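Long-range contacts in acyl-coenzyme A oxidase acox-1.1 (Caenorhabditis elegans, PDB 5K3H), which catalyses the FAD-dependent desaturation of acyl-CoA to (2E)-enoyl-CoA with release of hydrogen peroxide, the first step of peroxisomal beta-oxidation: residues T24-Q33 and I554-L563; H342-A353 and L563-E574. All coordinates share one frame; numbering follows the deposited sequence.

Interaction 1 of 2, residues T24-Q33 and I554-L563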
loop_
_atom_site.group_PDB
_atom_site.type_symbol
_atom_site.label_atom_id
_atom_site.label_comp_id
_atom_site.label_asym_id
_atom_site.label_seq_id
_atom_site.Cartn_x
_atom_site.Cartn_y
_atom_site.Cartn_z
ATOM N N THR B 24 17.234 -1.855 -28.347
ATOM C CA THR B 24 18.290 -1.155 -29.061
ATOM C C THR B 24 19.641 -1.287 -28.375
ATOM O O THR B 24 20.585 -0.580 -28.757
ATOM C CB THR B 24 17.952 0.311 -29.131
ATOM O OG1 THR B 24 18.044 0.822 -27.800
ATOM C CG2 THR B 24 16.538 0.501 -29.623
ATOM N N PHE B 25 19.748 -2.148 -27.356
ATOM C CA PHE B 25 20.977 -2.295 -26.594
ATOM C C PHE B 25 21.072 -3.718 -26.067
ATOM O O PHE B 25 20.069 -4.436 -25.937
ATOM C CB PHE B 25 21.055 -1.295 -25.422
ATOM C CG PHE B 25 19.977 -1.484 -24.383
ATOM C CD1 PHE B 25 18.741 -0.864 -24.520
ATOM C CD2 PHE B 25 20.197 -2.288 -23.271
ATOM C CE1 PHE B 25 17.755 -1.055 -23.592
ATOM C CE2 PHE B 25 19.211 -2.487 -22.330
ATOM C CZ PHE B 25 18.003 -1.870 -22.476
ATOM N N ASP B 26 22.309 -4.085 -25.718
ATOM C CA ASP B 26 22.660 -5.412 -25.215
ATOM C C ASP B 26 22.395 -5.480 -23.707
ATOM O O ASP B 26 23.042 -4.779 -22.923
ATOM C CB ASP B 26 24.137 -5.647 -25.548
ATOM C CG ASP B 26 24.697 -6.930 -24.964
ATOM O OD1 ASP B 26 23.952 -7.731 -24.356
ATOM O OD2 ASP B 26 25.928 -7.135 -25.096
ATOM N N THR B 27 21.496 -6.367 -23.288
ATOM C CA THR B 27 21.096 -6.367 -21.882
ATOM C C THR B 27 22.190 -6.907 -20.962
ATOM O O THR B 27 22.210 -6.541 -19.779
ATOM C CB THR B 27 19.782 -7.154 -21.675
ATOM O OG1 THR B 27 19.936 -8.523 -22.078
ATOM C CG2 THR B 27 18.636 -6.534 -22.470
ATOM N N HIS B 28 23.120 -7.732 -21.471
ATOM C CA HIS B 28 24.298 -8.082 -20.670
ATOM C C HIS B 28 25.104 -6.835 -20.330
ATOM O O HIS B 28 25.666 -6.737 -19.230
ATOM C CB HIS B 28 25.214 -9.075 -21.408
ATOM C CG HIS B 28 24.742 -10.497 -21.413
ATOM N ND1 HIS B 28 23.718 -10.956 -20.611
ATOM C CD2 HIS B 28 25.165 -11.563 -22.133
ATOM C CE1 HIS B 28 23.530 -12.245 -20.838
ATOM N NE2 HIS B 28 24.396 -12.637 -21.755
ATOM N N ALA B 29 25.221 -5.900 -21.293
ATOM C CA ALA B 29 25.984 -4.668 -21.096
ATOM C C ALA B 29 25.268 -3.718 -20.152
ATOM O O ALA B 29 25.906 -3.042 -19.331
ATOM C CB ALA B 29 26.242 -3.989 -22.443
ATOM N N MET B 30 23.939 -3.678 -20.231
ATOM C CA MET B 30 23.170 -2.889 -19.272
ATOM C C MET B 30 23.253 -3.492 -17.882
ATOM O O MET B 30 23.303 -2.756 -16.894
ATOM C CB MET B 30 21.702 -2.785 -19.709
ATOM C CG MET B 30 20.862 -1.826 -18.860
ATOM S SD MET B 30 21.448 -0.118 -18.969
ATOM C CE MET B 30 20.601 0.452 -20.457
ATOM N N ALA B 31 23.224 -4.832 -17.781
ATOM C CA ALA B 31 23.420 -5.487 -16.484
ATOM C C ALA B 31 24.748 -5.086 -15.839
ATOM O O ALA B 31 24.794 -4.799 -14.639
ATOM C CB ALA B 31 23.331 -7.004 -16.638
ATOM N N ALA B 32 25.835 -5.035 -16.622
ATOM C CA ALA B 32 27.132 -4.604 -16.090
ATOM C C ALA B 32 27.082 -3.156 -15.604
ATOM O O ALA B 32 27.697 -2.804 -14.581
ATOM C CB ALA B 32 28.215 -4.775 -17.149
ATOM N N GLN B 33 26.353 -2.299 -16.322
ATOM C CA GLN B 33 26.124 -0.937 -15.841
ATOM C C GLN B 33 25.395 -0.925 -14.491
ATOM O O GLN B 33 25.811 -0.230 -13.557
ATOM C CB GLN B 33 25.345 -0.165 -16.902
ATOM C CG GLN B 33 25.463 1.318 -16.811
ATOM C CD GLN B 33 26.882 1.825 -16.749
ATOM O OE1 GLN B 33 27.233 2.551 -15.833
ATOM N NE2 GLN B 33 27.698 1.464 -17.725
ATOM N N ILE B 554 29.030 7.508 -19.390
ATOM C CA ILE B 554 28.933 6.236 -20.095
ATOM C C ILE B 554 29.454 6.404 -21.507
ATOM O O ILE B 554 29.067 7.335 -22.218
ATOM C CB ILE B 554 27.490 5.712 -20.084
ATOM C CG1 ILE B 554 27.095 5.294 -18.671
ATOM C CG2 ILE B 554 27.330 4.508 -21.018
ATOM C CD1 ILE B 554 25.634 4.971 -18.545
ATOM N N GLY B 555 30.317 5.487 -21.925
ATOM C CA GLY B 555 30.922 5.541 -23.245
ATOM C C GLY B 555 30.180 4.762 -24.307
ATOM O O GLY B 555 30.065 5.221 -25.447
ATOM N N ASP B 556 29.657 3.593 -23.948
ATOM C CA ASP B 556 28.864 2.777 -24.866
ATOM C C ASP B 556 27.639 3.553 -25.351
ATOM O O ASP B 556 26.744 3.867 -24.564
ATOM C CB ASP B 556 28.467 1.469 -24.156
ATOM C CG ASP B 556 27.786 0.471 -25.072
ATOM O OD1 ASP B 556 27.079 0.900 -26.020
ATOM O OD2 ASP B 556 27.939 -0.754 -24.828
ATOM N N ILE B 557 27.574 3.854 -26.643
ATOM C CA ILE B 557 26.570 4.794 -27.148
ATOM C C ILE B 557 25.147 4.232 -27.041
ATOM O O ILE B 557 24.215 4.964 -26.696
ATOM C CB ILE B 557 26.911 5.189 -28.601
ATOM C CG1 ILE B 557 28.113 6.131 -28.625
ATOM C CG2 ILE B 557 25.733 5.870 -29.252
ATOM C CD1 ILE B 557 28.694 6.359 -30.033
ATOM N N THR B 558 24.950 2.929 -27.287
ATOM C CA THR B 558 23.583 2.397 -27.236
ATOM C C THR B 558 23.053 2.364 -25.804
ATOM O O THR B 558 21.861 2.604 -25.577
ATOM C CB THR B 558 23.498 1.003 -27.891
ATOM O OG1 THR B 558 24.401 0.063 -27.267
ATOM C CG2 THR B 558 23.812 1.096 -29.367
ATOM N N ILE B 559 23.931 2.094 -24.832
ATOM C CA ILE B 559 23.566 2.149 -23.422
ATOM C C ILE B 559 23.291 3.583 -22.974
ATOM O O ILE B 559 22.343 3.844 -22.224
ATOM C CB ILE B 559 24.694 1.514 -22.582
ATOM C CG1 ILE B 559 24.876 0.037 -22.947
ATOM C CG2 ILE B 559 24.479 1.764 -21.088
ATOM C CD1 ILE B 559 23.632 -0.854 -22.693
ATOM N N LYS B 560 24.125 4.529 -23.403
ATOM C CA LYS B 560 23.967 5.912 -22.966
ATOM C C LYS B 560 22.679 6.524 -23.525
ATOM O O LYS B 560 22.012 7.322 -22.845
ATOM C CB LYS B 560 25.199 6.707 -23.381
ATOM C CG LYS B 560 25.138 8.193 -23.118
ATOM C CD LYS B 560 26.439 8.798 -23.612
ATOM C CE LYS B 560 26.527 10.288 -23.376
ATOM N NZ LYS B 560 27.861 10.572 -22.779
ATOM N N GLU B 561 22.325 6.173 -24.767
ATOM C CA GLU B 561 21.077 6.638 -25.350
ATOM C C GLU B 561 19.859 6.012 -24.681
ATOM O O GLU B 561 18.792 6.633 -24.635
ATOM C CB GLU B 561 21.056 6.331 -26.849
ATOM C CG GLU B 561 22.046 7.165 -27.628
ATOM C CD GLU B 561 21.893 7.001 -29.124
ATOM O OE1 GLU B 561 21.311 5.965 -29.550
ATOM O OE2 GLU B 561 22.282 7.956 -29.854
ATOM N N ALA B 562 19.967 4.753 -24.236
ATOM C CA ALA B 562 18.848 4.134 -23.533
ATOM C C ALA B 562 18.616 4.811 -22.193
ATOM O O ALA B 562 17.477 5.119 -21.834
ATOM C CB ALA B 562 19.103 2.638 -23.339
ATOM N N LEU B 563 19.691 5.036 -21.430
ATOM C CA LEU B 563 19.553 5.678 -20.132
ATOM C C LEU B 563 19.243 7.159 -20.266
ATOM O O LEU B 563 18.542 7.725 -19.424
ATOM C CB LEU B 563 20.825 5.464 -19.324
ATOM C CG LEU B 563 20.975 3.997 -18.932
ATOM C CD1 LEU B 563 22.249 3.781 -18.143
ATOM C CD2 LEU B 563 19.742 3.514 -18.145
HETATM O O HOH W 1 19.675 2.699 -27.214
HETATM O O HOH W 2 24.690 -2.478 -26.786
#
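Phe25, in the loop just before helix 27-35, and Met30, in its first turn, close over Ile559, Ala562 and Leu563 in the first turns of helix 557-577, joining the N-terminal region of the acyl-CoA oxidase to its C-terminal helical part. The two helix segments cross at -69° with axes 10.2 Å apart, a spacing bridged by long side chains. Ile559 sits at the middle of the apolar patch: its CD1 lies 3.8 Å from CD2 of Phe25, crossing that side chain at about a right angle, and also touches CB of Ala29 and the backbone N of Met30. Ala562 presents its methyl CB 3.7 Å from CD1 of Phe25. The side chain of Met30 leaves with CG anti to the backbone N (chi1 -172°) and then bends at chi2 and chi3, which brings CE over one face of the Phe25 ring, toward its rim, and within 3.9 Å of Leu563 CG. Met30 and Leu563 thus meet tip to tip. Farther along, the amide of Gln33 lies against the end of Ile554, CD to CD1 3.8 Å, while its OE1 is hydrogen-bonded to Arg550.

No direct hydrogen bond crosses the contact; two waters do this work at its polar margin. One joins Thr24 OG1, which is also hydrogen-bonded to Asn610, to the carbonyl O of Thr558, the other Asp26 N to Thr558 OG1, at 2.6 Å from that hydroxyl. Asp26 and Asp556 are the N-caps of their helices, each through a weak bond to the backbone N two residues on, and Asp26 also forms a salt bridge with Lys6. Beyond the pair, Phe25 packs on Ser613 and Leu614 of helix 590-616, Met30 reaches Tyr352 of helix 338-367, and helix 38-52 meets Ala31 and Ala32.

Interaction 2 of 2, residues H342-A353 and L563-E574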
loop_
_atom_site.group_PDB
_atom_site.type_symbol
_atom_site.label_atom_id
_atom_site.label_comp_id
_atom_site.label_asym_id
_atom_site.label_seq_id
_atom_site.Cartn_x
_atom_site.Cartn_y
_atom_site.Cartn_z
ATOM N N HIS B 342 2.148 5.281 -18.383
ATOM C CA HIS B 342 2.345 6.359 -17.429
ATOM C C HIS B 342 2.490 5.835 -16.009
ATOM O O HIS B 342 3.157 6.469 -15.176
ATOM C CB HIS B 342 1.183 7.354 -17.531
ATOM C CG HIS B 342 1.327 8.569 -16.656
ATOM N ND1 HIS B 342 0.541 8.785 -15.541
ATOM C CD2 HIS B 342 2.159 9.636 -16.739
ATOM C CE1 HIS B 342 0.880 9.935 -14.979
ATOM N NE2 HIS B 342 1.863 10.468 -15.681
ATOM N N ARG B 343 1.873 4.701 -15.698
ATOM C CA ARG B 343 1.942 4.185 -14.338
ATOM C C ARG B 343 3.063 3.161 -14.146
ATOM O O ARG B 343 3.247 2.669 -13.026
ATOM C CB ARG B 343 0.583 3.582 -13.942
ATOM C CG ARG B 343 0.384 2.148 -14.394
ATOM C CD ARG B 343 -1.072 1.741 -14.354
ATOM N NE ARG B 343 -1.682 2.081 -13.088
ATOM C CZ ARG B 343 -2.920 1.735 -12.735
ATOM N NH1 ARG B 343 -3.678 1.028 -13.572
ATOM N NH2 ARG B 343 -3.397 2.106 -11.543
ATOM N N LEU B 344 3.836 2.856 -15.191
ATOM C CA LEU B 344 4.959 1.933 -15.105
ATOM C C LEU B 344 6.291 2.593 -15.430
ATOM O O LEU B 344 7.235 2.485 -14.635
ATOM C CB LEU B 344 4.743 0.736 -16.066
ATOM C CG LEU B 344 3.634 -0.319 -15.866
ATOM C CD1 LEU B 344 3.637 -1.220 -17.054
ATOM C CD2 LEU B 344 3.793 -1.147 -14.569
ATOM N N PHE B 345 6.411 3.254 -16.598
ATOM C CA PHE B 345 7.721 3.653 -17.115
ATOM C C PHE B 345 8.398 4.707 -16.241
ATOM O O PHE B 345 9.627 4.678 -16.111
ATOM C CB PHE B 345 7.642 4.165 -18.555
ATOM C CG PHE B 345 7.134 3.152 -19.553
ATOM C CD1 PHE B 345 7.020 1.808 -19.221
ATOM C CD2 PHE B 345 6.683 3.572 -20.810
ATOM C CE1 PHE B 345 6.511 0.898 -20.134
ATOM C CE2 PHE B 345 6.183 2.681 -21.714
ATOM C CZ PHE B 345 6.093 1.338 -21.383
ATOM N N PRO B 346 7.680 5.665 -15.644
ATOM C CA PRO B 346 8.373 6.600 -14.760
ATOM C C PRO B 346 9.027 5.926 -13.569
ATOM O O PRO B 346 9.965 6.491 -12.998
ATOM C CB PRO B 346 7.263 7.578 -14.339
ATOM C CG PRO B 346 6.261 7.535 -15.444
ATOM C CD PRO B 346 6.270 6.081 -15.847
ATOM N N PHE B 347 8.553 4.752 -13.165
ATOM C CA PHE B 347 9.120 4.019 -12.043
ATOM C C PHE B 347 10.248 3.099 -12.467
ATOM O O PHE B 347 11.094 2.746 -11.635
ATOM C CB PHE B 347 8.016 3.235 -11.346
ATOM C CG PHE B 347 6.926 4.125 -10.826
ATOM C CD1 PHE B 347 7.127 4.906 -9.701
ATOM C CD2 PHE B 347 5.718 4.240 -11.508
ATOM C CE1 PHE B 347 6.136 5.750 -9.254
ATOM C CE2 PHE B 347 4.712 5.094 -11.049
ATOM C CZ PHE B 347 4.926 5.840 -9.929
ATOM N N ILE B 348 10.299 2.720 -13.741
ATOM C CA ILE B 348 11.531 2.127 -14.240
ATOM C C ILE B 348 12.655 3.136 -14.102
ATOM O O ILE B 348 13.734 2.822 -13.578
ATOM C CB ILE B 348 11.373 1.662 -15.698
ATOM C CG1 ILE B 348 10.172 0.713 -15.810
ATOM C CG2 ILE B 348 12.695 1.023 -16.159
ATOM C CD1 ILE B 348 9.835 0.224 -17.240
ATOM N N ALA B 349 12.378 4.388 -14.483
ATOM C CA ALA B 349 13.360 5.461 -14.361
ATOM C C ALA B 349 13.823 5.614 -12.927
ATOM O O ALA B 349 15.025 5.686 -12.671
ATOM C CB ALA B 349 12.768 6.784 -14.873
ATOM N N ARG B 350 12.884 5.643 -11.973
ATOM C CA ARG B 350 13.243 5.774 -10.557
ATOM C C ARG B 350 14.110 4.613 -10.082
ATOM O O ARG B 350 14.951 4.802 -9.197
ATOM C CB ARG B 350 11.994 5.862 -9.668
ATOM C CG ARG B 350 11.233 7.136 -9.747
ATOM C CD ARG B 350 10.012 7.182 -8.802
ATOM N NE ARG B 350 9.445 8.524 -8.854
ATOM C CZ ARG B 350 8.396 8.976 -8.164
ATOM N NH1 ARG B 350 7.728 8.193 -7.317
ATOM N NH2 ARG B 350 8.013 10.240 -8.347
ATOM N N ALA B 351 13.861 3.385 -10.561
ATOM C CA ALA B 351 14.672 2.252 -10.087
ATOM C C ALA B 351 16.139 2.418 -10.485
ATOM O O ALA B 351 17.034 2.279 -9.643
ATOM C CB ALA B 351 14.124 0.919 -10.607
ATOM N N TYR B 352 16.397 2.768 -11.750
ATOM C CA TYR B 352 17.748 3.110 -12.189
ATOM C C TYR B 352 18.264 4.331 -11.442
ATOM O O TYR B 352 19.430 4.371 -11.025
ATOM C CB TYR B 352 17.772 3.371 -13.702
ATOM C CG TYR B 352 17.876 2.115 -14.561
ATOM C CD1 TYR B 352 16.734 1.383 -14.895
ATOM C CD2 TYR B 352 19.103 1.672 -15.049
ATOM C CE1 TYR B 352 16.817 0.240 -15.676
ATOM C CE2 TYR B 352 19.188 0.555 -15.828
ATOM C CZ TYR B 352 18.044 -0.174 -16.143
ATOM O OH TYR B 352 18.118 -1.317 -16.924
ATOM N N ALA B 353 17.412 5.339 -11.250
ATOM C CA ALA B 353 17.852 6.537 -10.541
ATOM C C ALA B 353 18.296 6.208 -9.125
ATOM O O ALA B 353 19.295 6.749 -8.646
ATOM C CB ALA B 353 16.739 7.589 -10.518
ATOM N N LEU B 563 19.691 5.036 -21.430
ATOM C CA LEU B 563 19.553 5.678 -20.132
ATOM C C LEU B 563 19.243 7.159 -20.266
ATOM O O LEU B 563 18.542 7.725 -19.424
ATOM C CB LEU B 563 20.825 5.464 -19.324
ATOM C CG LEU B 563 20.975 3.997 -18.932
ATOM C CD1 LEU B 563 22.249 3.781 -18.143
ATOM C CD2 LEU B 563 19.742 3.514 -18.145
ATOM N N SER B 564 19.719 7.791 -21.330
ATOM C CA SER B 564 19.382 9.183 -21.559
ATOM C C SER B 564 17.897 9.339 -21.831
ATOM O O SER B 564 17.282 10.310 -21.376
ATOM C CB SER B 564 20.216 9.729 -22.715
ATOM O OG SER B 564 19.772 11.007 -23.135
ATOM N N ASP B 565 17.304 8.399 -22.578
ATOM C CA ASP B 565 15.852 8.396 -22.733
ATOM C C ASP B 565 15.172 8.242 -21.387
ATOM O O ASP B 565 14.191 8.930 -21.098
ATOM C CB ASP B 565 15.389 7.262 -23.647
ATOM C CG ASP B 565 15.830 7.444 -25.067
ATOM O OD1 ASP B 565 16.264 8.564 -25.411
ATOM O OD2 ASP B 565 15.690 6.475 -25.854
ATOM N N LEU B 566 15.658 7.302 -20.567
ATOM C CA LEU B 566 15.109 7.123 -19.225
ATOM C C LEU B 566 15.238 8.399 -18.425
ATOM O O LEU B 566 14.276 8.823 -17.768
ATOM C CB LEU B 566 15.839 6.003 -18.468
ATOM C CG LEU B 566 15.126 4.690 -18.186
ATOM C CD1 LEU B 566 15.750 3.949 -17.019
ATOM C CD2 LEU B 566 13.673 4.949 -17.940
ATOM N N LEU B 567 16.418 9.037 -18.494
ATOM C CA LEU B 567 16.673 10.244 -17.712
ATOM C C LEU B 567 15.739 11.376 -18.112
ATOM O O LEU B 567 15.227 12.101 -17.246
ATOM C CB LEU B 567 18.120 10.691 -17.895
ATOM C CG LEU B 567 18.399 12.080 -17.308
ATOM C CD1 LEU B 567 18.302 12.149 -15.775
ATOM C CD2 LEU B 567 19.737 12.558 -17.805
ATOM N N HIS B 568 15.487 11.526 -19.418
ATOM C CA HIS B 568 14.594 12.581 -19.887
ATOM C C HIS B 568 13.170 12.337 -19.441
ATOM O O HIS B 568 12.438 13.297 -19.175
ATOM C CB HIS B 568 14.634 12.710 -21.406
ATOM C CG HIS B 568 15.726 13.592 -21.900
ATOM N ND1 HIS B 568 16.995 13.124 -22.181
ATOM C CD2 HIS B 568 15.764 14.933 -22.084
ATOM C CE1 HIS B 568 17.755 14.135 -22.561
ATOM N NE2 HIS B 568 17.033 15.244 -22.505
ATOM N N LEU B 569 12.741 11.071 -19.397
ATOM C CA LEU B 569 11.443 10.752 -18.798
ATOM C C LEU B 569 11.409 11.147 -17.325
ATOM O O LEU B 569 10.458 11.792 -16.856
ATOM C CB LEU B 569 11.155 9.258 -18.940
ATOM C CG LEU B 569 9.851 8.729 -18.329
ATOM C CD1 LEU B 569 8.619 9.416 -18.952
ATOM C CD2 LEU B 569 9.769 7.228 -18.481
ATOM N N HIS B 570 12.467 10.785 -16.590
ATOM C CA HIS B 570 12.551 11.067 -15.163
ATOM C C HIS B 570 12.415 12.561 -14.882
ATOM O O HIS B 570 11.581 12.978 -14.066
ATOM C CB HIS B 570 13.878 10.509 -14.624
ATOM C CG HIS B 570 14.028 10.579 -13.130
ATOM N ND1 HIS B 570 13.186 9.921 -12.261
ATOM C CD2 HIS B 570 14.953 11.199 -12.358
ATOM C CE1 HIS B 570 13.567 10.155 -11.017
ATOM N NE2 HIS B 570 14.641 10.923 -11.049
ATOM N N VAL B 571 13.238 13.392 -15.526
ATOM C CA VAL B 571 13.216 14.807 -15.158
ATOM C C VAL B 571 11.875 15.446 -15.520
ATOM O O VAL B 571 11.371 16.294 -14.777
ATOM C CB VAL B 571 14.407 15.558 -15.790
ATOM C CG1 VAL B 571 15.724 15.056 -15.218
ATOM C CG2 VAL B 571 14.397 15.409 -17.321
ATOM N N ASN B 572 11.228 15.002 -16.602
ATOM C CA ASN B 572 9.917 15.566 -16.935
ATOM C C ASN B 572 8.816 15.069 -16.004
ATOM O O ASN B 572 7.936 15.846 -15.614
ATOM C CB ASN B 572 9.555 15.277 -18.388
ATOM C CG ASN B 572 10.271 16.193 -19.336
ATOM O OD1 ASN B 572 9.942 17.381 -19.420
ATOM N ND2 ASN B 572 11.230 15.651 -20.093
ATOM N N TYR B 573 8.823 13.774 -15.664
ATOM C CA TYR B 573 7.838 13.261 -14.716
ATOM C C TYR B 573 8.009 13.900 -13.343
ATOM O O TYR B 573 7.036 14.342 -12.720
ATOM C CB TYR B 573 7.969 11.752 -14.612
ATOM C CG TYR B 573 6.911 11.122 -13.755
ATOM C CD1 TYR B 573 5.678 10.768 -14.300
ATOM C CD2 TYR B 573 7.118 10.902 -12.405
ATOM C CE1 TYR B 573 4.696 10.186 -13.529
ATOM C CE2 TYR B 573 6.134 10.321 -11.628
ATOM C CZ TYR B 573 4.934 9.964 -12.203
ATOM O OH TYR B 573 3.951 9.387 -11.446
ATOM N N GLU B 574 9.248 13.937 -12.842
ATOM C CA GLU B 574 9.490 14.501 -11.523
ATOM C C GLU B 574 9.200 15.997 -11.503
ATOM O O GLU B 574 8.692 16.518 -10.506
ATOM C CB GLU B 574 10.927 14.209 -11.091
ATOM C CG GLU B 574 11.269 12.713 -10.997
ATOM C CD GLU B 574 10.423 11.967 -9.959
ATOM O OE1 GLU B 574 10.195 12.536 -8.860
ATOM O OE2 GLU B 574 9.992 10.807 -10.226
HETATM O O HOH W 3 2.569 7.572 -12.405
HETATM O O HOH W 4 10.583 9.030 -12.865
#
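Pro346 sets CB and CG against one face of the Tyr573 ring, CB 3.5 Å from the ring centroid and 11° off the normal, a CH-pi contact centred on the face. Tyr573 is a knob set among His342, Pro346, Phe347 and Arg350: NE2 of His342 and NH2 of Arg350 come to its edge, the imidazole with its plane turned 56° from the phenol. His342 belongs to the FAD site shared between subunits. The ring of His570 is sandwiched, with Ala353 CB over one face and CG of Glu574 over the other. Toward the other end, Leu566 splits its methyls, CD2 resting on Ala349 and CD1 lying 3.5 Å from CD1 of Tyr352, whose ring also meets Leu563 CD2.

Arg350, extended from CG to NE, grips Glu574 side-on. NE and NH2 both give to OE2, at 2.7 and 2.8 Å, almost exactly in the guanidinium plane, although the carboxylate plane is turned 48° away. A water also donates to OE2 and to Pro346 O, and bonds His570 ND1. Glu574 OE1 pairs with Arg540, and Arg350 NH1 with Glu400. The buried carboxylate is thus held by two arginines, which would be expected to keep it ionised.

Helix 557-577 serves both contacts, its first turns meeting 24-33 and its later turns meeting 342-353, with Leu563 common to the two. Interaction 1 is partly buried and lies about 25 Å from the centre of the chain, away from the annotated sites; it is apolar inside, with waters at a solvent-facing margin. Interaction 2, about 18 Å from that centre, is almost wholly buried, has helix axes closer together, 8.7 Å apart, adds a buried salt bridge, and sets Tyr573 against His342 of the FAD site. Met30 CG packs 3.4 Å from Tyr352 OH, so that the two contacts adjoin.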